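Local coordinates for protein amidohydrolase (Brucella melitensis biovar Abortus, PDB 4F0L) that probably acts as a metal-dependent deaminase of the amidohydrolase family, with an iron(III) ion bound in its active site, at residues 61-66 with 326-331; 66-71 with 112-117; 105-110 with 150-155. All coordinates share one frame; numbering follows the deposited sequence.

Interaction 1 of 3, residues 61-66 with 326-331; sequences MANLHS and IGSDSN. With FE (Fe (III) ion), chain E.
The iron(III) ion takes one ligand from each segment: His65 NE2 binds FE at 2.2 Å and Asp329 OD1 binds it at 2.4 Å. The two side chains run side by side toward the metal, each with CG anti to its backbone N, and ring and carboxylate planes are turned 67° apart. His67, His241 and two waters complete the shell, and the negative aspartate probably offsets part of the metal charge that the neutral imidazoles cannot.

Behind the ligands, Asp329 N donates to His65 O over 2.7 Å, in the carbonyl plane, so the backbone of one ligand fixes that of the other. Gly327 packs against this carbonyl, where the absence of a CB fits the tight approach. Farther back, Asn63 spends both ends of its amide on Ser328: OD1 offers a lone pair to Ser328 N at 2.8 Å, and ND2 gives Ser328 OG an almost straight, in-plane bond of 2.8 Å. Asn331 ND2 reaches Ser66 OG at 3.1 Å, an oxygen held more strongly by Glu127. Leu64 N donates to Ile326 O, and a water bridges Ala62 O and Ile326 N.

Strand 56-66 thereby meets the end of strand 323-326, closing first to last strand of the barrel, while strand 122-129 pairs with 56-66 and helices 103-119 and 364-379 supply packing side chains.

Interaction 2 of 3, residues 66-71 with 112-117; sequences SHAFQY and RLYVDM. With FE (Fe (III) ion), chain E.
The His-x-His motif of the amidohydrolases, at the C-terminal end of the first barrel strand, leads straight into this contact: His67, its second histidine, binds FE through NE2 at 2.2 Å, and the turn that follows lies against helix 103-119. His67 points away from that helix, its ND1 held by Phe128 O, whereas Ser66, Ala68 and Tyr71 turn toward it.

Leu113 fills the junction. Its CG stands anti to the backbone N, and the two methyls part company: CD2 meets Ala68 CA at 3.5 Å and Ser66 OG at 3.6 Å, while CD1 touches Tyr71 CD1 at 3.5 Å. Leu113 CB sits over a face of the Tyr71 ring, 4.0 Å from its centroid and 19° off the normal, a CH-pi contact. The small Ala68 lets the turn come close to the helix, and its CB also lies near the hydroxyl of Tyr114, which is hydrogen-bonded to Glu127. Met117, extended beyond CG, brings CE against Ser66.

In the TIM barrel this is part of the first beta-alpha-beta crossover: helix 88-100 comes between the turn and helix 103-119, which goes on to strand 122-129, parallel to strand 56-66.

At the far end, Tyr71, with CG anti to its backbone N, carries OH to Asp116 OD2, donating a 2.6 Å bond to the anti lone pair; the ring and carboxylate planes are nearly perpendicular, at 84°. Arg112 CG lies along the ring edge, and its guanidinium presents a face to Tyr71 OH. Arg112 NE forms a salt bridge with Glu446; NH1 has a long charge contact with Asp116 OD2, well out of the guanidinium plane. Arg402 of the second subunit is also hydrogen-bonded to Tyr71 OH, and Arg420 of that subunit makes a cation-pi contact with the Tyr71 ring.

Interaction 3 of 3, residues 105-110 with 150-155; sequences QAEAVA and IAAAAT
Helices 103-119 and 145-157 come together here through alanines, whose short side chains allow the segment axes to approach to 8.4 Å at a crossing angle of -35°. The backbones are closest at Glu107 and Ala153, whose CA atoms are 5.5 Å apart.

Ala110 and Ala153 meet methyl to methyl, CB to CB at 3.6 Å, and Ala153 CB also lies against the carbonyl oxygen of Glu107. A methyl group suits both places: each CB points at the opposing helix, and the short side chains are compatible with the close approach.

Ile150 contributes from a less direct position. Its CA-CB bond leads away from helix 103-119, but CG1 lies anti to the carbonyl carbon (chi1 -67°) and the next torsion bends the chain again (chi2 -51°). Together these turns carry CD1 back to Ala110 CB at 3.9 Å. The side chain also packs on Leu161 and Leu163 of strand 160-167.

Glu107 spans the more exposed margin. Its CG is anti to the backbone N and the chain runs on extended, so the aliphatic part passes alongside Ala153 and the carboxylate arrives next to Ala152, with OE2 at 3.5 Å from Ala152 CB. The charge is met elsewhere: OE1 forms a salt bridge with Arg149, while a water donates to OE2 at 2.6 Å and weakly to Ala152 O. A long, flexible acid fits this place, apolar beside Ala153 and charged where it reaches Ala152 at the more exposed margin.

Two neighbouring helices of the outer layer, running in the same general direction though inclined to each other, and each packed outside the parallel strands, are the arrangement characteristic of the TIM barrel.

Interaction 1 is wholly buried, near the middle of the chain, at the C-terminal ends of barrel strands; interaction 2 lies between a strand-end turn and a helix, and interaction 3 in the outer helical layer, partly open to solvent at one margin. The chemistry changes accordingly, from metal ligation and short polar bonds to a mixed apolar and charged contact, then to methyl packing without direct hydrogen bonds. Interactions 1 and 2 share Ser66 and the same iron, and they touch where Asp329 O probably bonds to His67 N. Interactions 2 and 3 use successive turns of helix 103-119, with Tyr114 OH resting on Ile150 CG2. Interaction 2 alone reaches the second subunit.

Interaction 1 of 3, residues 61-66 with 326-331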
loop_
_atom_site.group_PDB
_atom_site.type_symbol
_atom_site.label_atom_id
_atom_site.label_comp_id
_atom_site.label_asym_id
_atom_site.label_seq_id
_atom_site.Cartn_x
_atom_site.Cartn_y
_atom_site.Cartn_z
ATOM N N MET B 61 11.452 -10.833 10.118
ATOM C CA MET B 61 10.779 -11.415 8.970
ATOM C C MET B 61 11.801 -11.767 7.905
ATOM O O MET B 61 12.646 -10.937 7.525
ATOM C CB MET B 61 9.787 -10.404 8.403
ATOM C CG MET B 61 8.957 -10.891 7.223
ATOM S SD MET B 61 7.774 -12.169 7.651
ATOM C CE MET B 61 6.682 -11.113 8.609
ATOM N N ALA B 62 11.710 -12.978 7.383
ATOM C CA ALA B 62 12.489 -13.308 6.182
ATOM C C ALA B 62 11.870 -12.655 4.982
ATOM O O ALA B 62 10.629 -12.630 4.799
ATOM C CB ALA B 62 12.599 -14.832 5.967
ATOM N N ASN B 63 12.736 -12.139 4.113
ATOM C CA ASN B 63 12.303 -11.639 2.823
ATOM C C ASN B 63 12.706 -12.712 1.845
ATOM O O ASN B 63 13.823 -12.756 1.392
ATOM C CB ASN B 63 12.978 -10.292 2.524
ATOM C CG ASN B 63 12.311 -9.547 1.376
ATOM O OD1 ASN B 63 12.088 -10.102 0.295
ATOM N ND2 ASN B 63 11.967 -8.304 1.619
ATOM N N LEU B 64 11.806 -13.638 1.550
ATOM C CA LEU B 64 12.266 -14.921 1.006
ATOM C C LEU B 64 12.561 -14.945 -0.502
ATOM O O LEU B 64 12.909 -15.988 -1.013
ATOM C CB LEU B 64 11.300 -16.052 1.403
ATOM C CG LEU B 64 9.811 -15.955 1.100
ATOM C CD1 LEU B 64 9.571 -15.441 -0.311
ATOM C CD2 LEU B 64 9.210 -17.337 1.305
ATOM N N HIS B 65 12.475 -13.803 -1.199
ATOM C CA HIS B 65 12.683 -13.771 -2.670
ATOM C C HIS B 65 12.949 -12.361 -3.096
ATOM O O HIS B 65 12.088 -11.479 -2.959
ATOM C CB HIS B 65 11.450 -14.276 -3.397
ATOM C CG HIS B 65 11.620 -14.458 -4.873
ATOM N ND1 HIS B 65 12.300 -15.510 -5.401
ATOM C CD2 HIS B 65 11.139 -13.727 -5.946
ATOM C CE1 HIS B 65 12.289 -15.409 -6.748
ATOM N NE2 HIS B 65 11.555 -14.343 -7.082
ATOM N N SER B 66 14.160 -12.162 -3.590
ATOM C CA SER B 66 14.700 -10.877 -3.993
ATOM C C SER B 66 15.601 -11.042 -5.214
ATOM O O SER B 66 16.352 -11.997 -5.319
ATOM C CB SER B 66 15.503 -10.275 -2.842
ATOM O OG SER B 66 16.361 -9.241 -3.263
ATOM N N ILE B 326 6.872 -14.148 2.435
ATOM C CA ILE B 326 6.803 -13.011 1.539
ATOM C C ILE B 326 8.169 -12.575 1.065
ATOM O O ILE B 326 9.166 -12.641 1.810
ATOM C CB ILE B 326 6.095 -11.788 2.169
ATOM C CG1 ILE B 326 6.715 -11.433 3.537
ATOM C CG2 ILE B 326 4.588 -12.058 2.267
ATOM C CD1 ILE B 326 6.234 -10.103 4.116
ATOM N N GLY B 327 8.195 -12.139 -0.194
ATOM C CA GLY B 327 9.378 -11.590 -0.802
ATOM C C GLY B 327 9.113 -10.331 -1.603
ATOM O O GLY B 327 8.125 -10.237 -2.328
ATOM N N SER B 328 10.034 -9.379 -1.503
ATOM C CA SER B 328 9.908 -8.108 -2.226
ATOM C C SER B 328 10.159 -8.255 -3.739
ATOM O O SER B 328 9.724 -7.421 -4.523
ATOM C CB SER B 328 10.877 -7.105 -1.639
ATOM O OG SER B 328 10.530 -6.789 -0.306
ATOM N N ASP B 329 10.898 -9.290 -4.117
ATOM C CA ASP B 329 10.954 -9.787 -5.516
ATOM C C ASP B 329 11.564 -8.738 -6.451
ATOM O O ASP B 329 12.803 -8.678 -6.554
ATOM C CB ASP B 329 9.574 -10.288 -5.971
ATOM C CG ASP B 329 9.587 -10.937 -7.382
ATOM O OD1 ASP B 329 10.672 -11.100 -7.986
ATOM O OD2 ASP B 329 8.515 -11.326 -7.877
ATOM N N SER B 330 10.737 -7.929 -7.116
ATOM C CA SER B 330 11.238 -6.875 -8.015
ATOM C C SER B 330 11.821 -5.748 -7.216
ATOM O O SER B 330 12.538 -4.871 -7.752
ATOM C CB SER B 330 10.127 -6.304 -8.933
ATOM O OG SER B 330 9.174 -5.547 -8.185
ATOM N N ASN B 331 11.512 -5.751 -5.920
ATOM C CA ASN B 331 12.054 -4.718 -5.008
ATOM C C ASN B 331 11.593 -3.311 -5.380
ATOM O O ASN B 331 12.264 -2.287 -5.058
ATOM C CB ASN B 331 13.574 -4.845 -4.900
ATOM C CG ASN B 331 13.989 -6.164 -4.197
ATOM O OD1 ASN B 331 13.453 -6.487 -3.171
ATOM N ND2 ASN B 331 14.943 -6.899 -4.749
HETATM FE FE FE E . 11.198 -13.278 -8.940
HETATM O O HOH W 1 8.619 -14.553 4.817
HETATM O O HOH W 2 9.118 -13.090 -9.548
HETATM O O HOH W 3 11.148 -12.227 -10.958
#

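Interaction 2 of 3, residues 66-71 with 112-117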
loop_
_atom_site.group_PDB
_atom_site.type_symbol
_atom_site.label_atom_id
_atom_site.label_comp_id
_atom_site.label_asym_id
_atom_site.label_seq_id
_atom_site.Cartn_x
_atom_site.Cartn_y
_atom_site.Cartn_z
ATOM N N SER B 66 14.160 -12.162 -3.590
ATOM C CA SER B 66 14.700 -10.877 -3.993
ATOM C C SER B 66 15.601 -11.042 -5.214
ATOM O O SER B 66 16.352 -11.997 -5.319
ATOM C CB SER B 66 15.503 -10.275 -2.842
ATOM O OG SER B 66 16.361 -9.241 -3.263
ATOM N N HIS B 67 15.479 -10.104 -6.150
ATOM C CA HIS B 67 16.486 -9.867 -7.172
ATOM C C HIS B 67 17.050 -8.518 -6.945
ATOM O O HIS B 67 16.470 -7.506 -7.377
ATOM C CB HIS B 67 15.881 -9.945 -8.569
ATOM C CG HIS B 67 14.929 -11.083 -8.736
ATOM N ND1 HIS B 67 15.303 -12.356 -8.574
ATOM C CD2 HIS B 67 13.581 -11.101 -9.037
ATOM C CE1 HIS B 67 14.224 -13.156 -8.778
ATOM N NE2 HIS B 67 13.185 -12.380 -9.059
ATOM N N ALA B 68 18.220 -8.478 -6.312
ATOM C CA ALA B 68 18.739 -7.233 -5.749
ATOM C C ALA B 68 18.889 -6.140 -6.806
ATOM O O ALA B 68 18.548 -4.997 -6.550
ATOM C CB ALA B 68 20.057 -7.450 -5.024
ATOM N N PHE B 69 19.356 -6.488 -8.002
ATOM C CA PHE B 69 19.618 -5.469 -9.031
ATOM C C PHE B 69 18.378 -4.704 -9.464
ATOM O O PHE B 69 18.486 -3.567 -9.874
ATOM C CB PHE B 69 20.348 -6.063 -10.253
ATOM C CG PHE B 69 19.483 -6.918 -11.141
ATOM C CD1 PHE B 69 18.780 -6.359 -12.185
ATOM C CD2 PHE B 69 19.387 -8.297 -10.933
ATOM C CE1 PHE B 69 17.987 -7.158 -13.009
ATOM C CE2 PHE B 69 18.604 -9.097 -11.745
ATOM C CZ PHE B 69 17.896 -8.523 -12.786
ATOM N N GLN B 70 17.208 -5.335 -9.351
ATOM C CA GLN B 70 15.969 -4.722 -9.765
ATOM C C GLN B 70 15.587 -3.551 -8.872
ATOM O O GLN B 70 14.793 -2.688 -9.288
ATOM C CB GLN B 70 14.832 -5.765 -9.877
ATOM C CG GLN B 70 15.101 -6.773 -11.003
ATOM C CD GLN B 70 14.041 -7.842 -11.139
ATOM O OE1 GLN B 70 12.985 -7.753 -10.558
ATOM N NE2 GLN B 70 14.298 -8.835 -11.979
ATOM N N TYR B 71 16.135 -3.504 -7.656
ATOM C CA TYR B 71 15.925 -2.344 -6.776
ATOM C C TYR B 71 16.350 -1.063 -7.488
ATOM O O TYR B 71 15.797 -0.002 -7.246
ATOM C CB TYR B 71 16.750 -2.498 -5.516
ATOM C CG TYR B 71 16.655 -1.408 -4.449
ATOM C CD1 TYR B 71 15.513 -1.253 -3.658
ATOM C CD2 TYR B 71 17.762 -0.594 -4.177
ATOM C CE1 TYR B 71 15.448 -0.276 -2.668
ATOM C CE2 TYR B 71 17.726 0.359 -3.184
ATOM C CZ TYR B 71 16.554 0.531 -2.433
ATOM O OH TYR B 71 16.547 1.482 -1.438
ATOM N N ARG B 112 22.222 -1.044 -0.559
ATOM C CA ARG B 112 21.180 -0.072 -0.246
ATOM C C ARG B 112 19.815 -0.747 -0.131
ATOM O O ARG B 112 18.988 -0.345 0.686
ATOM C CB ARG B 112 21.149 1.049 -1.283
ATOM C CG ARG B 112 20.207 2.185 -0.964
ATOM C CD ARG B 112 20.622 2.898 0.330
ATOM N NE ARG B 112 19.664 3.901 0.808
ATOM C CZ ARG B 112 18.548 3.630 1.507
ATOM N NH1 ARG B 112 18.213 2.399 1.842
ATOM N NH2 ARG B 112 17.757 4.618 1.871
ATOM N N LEU B 113 19.592 -1.768 -0.939
ATOM C CA LEU B 113 18.400 -2.611 -0.802
ATOM C C LEU B 113 18.297 -3.322 0.541
ATOM O O LEU B 113 17.232 -3.319 1.196
ATOM C CB LEU B 113 18.389 -3.660 -1.886
ATOM C CG LEU B 113 17.316 -4.732 -1.708
ATOM C CD1 LEU B 113 15.923 -4.123 -1.681
ATOM C CD2 LEU B 113 17.450 -5.865 -2.755
ATOM N N TYR B 114 19.404 -3.917 0.961
ATOM C CA TYR B 114 19.381 -4.666 2.214
ATOM C C TYR B 114 19.220 -3.712 3.397
ATOM O O TYR B 114 18.575 -4.058 4.387
ATOM C CB TYR B 114 20.610 -5.602 2.347
ATOM C CG TYR B 114 20.711 -6.678 1.252
ATOM C CD1 TYR B 114 19.581 -7.137 0.567
ATOM C CD2 TYR B 114 21.930 -7.237 0.911
ATOM C CE1 TYR B 114 19.678 -8.089 -0.434
ATOM C CE2 TYR B 114 22.026 -8.192 -0.057
ATOM C CZ TYR B 114 20.906 -8.616 -0.734
ATOM O OH TYR B 114 20.988 -9.568 -1.729
ATOM N N VAL B 115 19.769 -2.496 3.298
ATOM C CA VAL B 115 19.497 -1.484 4.308
ATOM C C VAL B 115 17.990 -1.146 4.371
ATOM O O VAL B 115 17.381 -1.068 5.450
ATOM C CB VAL B 115 20.339 -0.224 4.079
ATOM C CG1 VAL B 115 19.717 0.992 4.790
ATOM C CG2 VAL B 115 21.797 -0.464 4.496
ATOM N N ASP B 116 17.395 -0.917 3.211
ATOM C CA ASP B 116 15.959 -0.653 3.119
ATOM C C ASP B 116 15.140 -1.838 3.741
ATOM O O ASP B 116 14.213 -1.643 4.540
ATOM C CB ASP B 116 15.630 -0.460 1.631
ATOM C CG ASP B 116 14.597 0.589 1.382
ATOM O OD1 ASP B 116 13.631 0.596 2.180
ATOM O OD2 ASP B 116 14.715 1.351 0.353
ATOM N N MET B 117 15.498 -3.070 3.385
ATOM C CA MET B 117 14.825 -4.257 3.967
ATOM C C MET B 117 14.979 -4.286 5.484
ATOM O O MET B 117 14.018 -4.491 6.186
ATOM C CB MET B 117 15.401 -5.549 3.392
ATOM C CG MET B 117 14.992 -5.816 1.933
ATOM S SD MET B 117 15.682 -7.378 1.366
ATOM C CE MET B 117 14.856 -7.606 -0.217
HETATM FE FE FE E . 11.198 -13.278 -8.940
HETATM O O HOH W 2 9.118 -13.090 -9.548
HETATM O O HOH W 3 11.148 -12.227 -10.958
#

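Interaction 3 of 3, residues 105-110 with 150-155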
loop_
_atom_site.group_PDB
_atom_site.type_symbol
_atom_site.label_atom_id
_atom_site.label_comp_id
_atom_site.label_asym_id
_atom_site.label_seq_id
_atom_site.Cartn_x
_atom_site.Cartn_y
_atom_site.Cartn_z
ATOM N N GLN B 105 28.775 -1.890 -9.046
ATOM C CA GLN B 105 27.408 -1.338 -8.991
ATOM C C GLN B 105 26.448 -2.314 -8.310
ATOM O O GLN B 105 25.601 -1.908 -7.517
ATOM C CB GLN B 105 26.896 -0.975 -10.389
ATOM C CG GLN B 105 27.618 0.200 -11.017
ATOM C CD GLN B 105 27.395 0.305 -12.502
ATOM O OE1 GLN B 105 26.902 -0.636 -13.145
ATOM N NE2 GLN B 105 27.780 1.444 -13.065
ATOM N N ALA B 106 26.596 -3.590 -8.606
ATOM C CA ALA B 106 25.728 -4.590 -8.029
ATOM C C ALA B 106 25.875 -4.630 -6.508
ATOM O O ALA B 106 24.890 -4.795 -5.809
ATOM C CB ALA B 106 26.020 -5.945 -8.615
ATOM N N GLU B 107 27.085 -4.444 -6.006
ATOM C CA GLU B 107 27.287 -4.435 -4.563
ATOM C C GLU B 107 26.623 -3.222 -3.925
ATOM O O GLU B 107 26.001 -3.338 -2.870
ATOM C CB GLU B 107 28.770 -4.448 -4.207
ATOM C CG GLU B 107 29.011 -4.649 -2.706
ATOM C CD GLU B 107 30.477 -4.739 -2.296
ATOM O OE1 GLU B 107 31.347 -4.969 -3.162
ATOM O OE2 GLU B 107 30.751 -4.593 -1.084
ATOM N N ALA B 108 26.786 -2.052 -4.552
ATOM C CA ALA B 108 26.170 -0.803 -4.078
ATOM C C ALA B 108 24.655 -0.854 -4.046
ATOM O O ALA B 108 24.029 -0.452 -3.049
ATOM C CB ALA B 108 26.622 0.375 -4.927
ATOM N N VAL B 109 24.055 -1.345 -5.120
ATOM C CA VAL B 109 22.614 -1.536 -5.192
ATOM C C VAL B 109 22.106 -2.542 -4.137
ATOM O O VAL B 109 21.146 -2.248 -3.411
ATOM C CB VAL B 109 22.180 -1.970 -6.589
ATOM C CG1 VAL B 109 20.701 -2.323 -6.616
ATOM C CG2 VAL B 109 22.510 -0.861 -7.601
ATOM N N ALA B 110 22.756 -3.708 -4.056
ATOM C CA ALA B 110 22.358 -4.710 -3.065
ATOM C C ALA B 110 22.495 -4.186 -1.635
ATOM O O ALA B 110 21.647 -4.436 -0.798
ATOM C CB ALA B 110 23.188 -5.972 -3.239
ATOM N N ILE B 150 27.032 -9.900 -3.603
ATOM C CA ILE B 150 25.823 -10.056 -2.788
ATOM C C ILE B 150 26.220 -10.321 -1.357
ATOM O O ILE B 150 25.768 -9.624 -0.432
ATOM C CB ILE B 150 24.934 -11.205 -3.306
ATOM C CG1 ILE B 150 24.351 -10.871 -4.672
ATOM C CG2 ILE B 150 23.840 -11.561 -2.314
ATOM C CD1 ILE B 150 23.662 -9.523 -4.770
ATOM N N ALA B 151 27.106 -11.298 -1.173
ATOM C CA ALA B 151 27.548 -11.642 0.150
ATOM C C ALA B 151 28.286 -10.486 0.854
ATOM O O ALA B 151 28.075 -10.277 2.050
ATOM C CB ALA B 151 28.381 -12.900 0.131
ATOM N N ALA B 152 29.110 -9.739 0.126
ATOM C CA ALA B 152 29.762 -8.565 0.678
ATOM C C ALA B 152 28.741 -7.524 1.097
ATOM O O ALA B 152 28.887 -6.919 2.184
ATOM C CB ALA B 152 30.773 -7.953 -0.296
ATOM N N ALA B 153 27.719 -7.303 0.249
ATOM C CA ALA B 153 26.658 -6.349 0.563
ATOM C C ALA B 153 25.884 -6.787 1.829
ATOM O O ALA B 153 25.717 -6.009 2.777
ATOM C CB ALA B 153 25.709 -6.195 -0.634
ATOM N N ALA B 154 25.474 -8.044 1.873
ATOM C CA ALA B 154 24.788 -8.558 3.054
ATOM C C ALA B 154 25.647 -8.421 4.332
ATOM O O ALA B 154 25.125 -8.039 5.398
ATOM C CB ALA B 154 24.366 -10.021 2.848
ATOM N N THR B 155 26.951 -8.725 4.227
ATOM C CA THR B 155 27.864 -8.612 5.348
ATOM C C THR B 155 27.957 -7.180 5.848
ATOM O O THR B 155 27.858 -6.923 7.058
ATOM C CB THR B 155 29.277 -9.121 5.000
ATOM O OG1 THR B 155 29.184 -10.491 4.632
ATOM C CG2 THR B 155 30.250 -8.973 6.211
HETATM O O HOH W 4 29.206 -3.853 0.833
#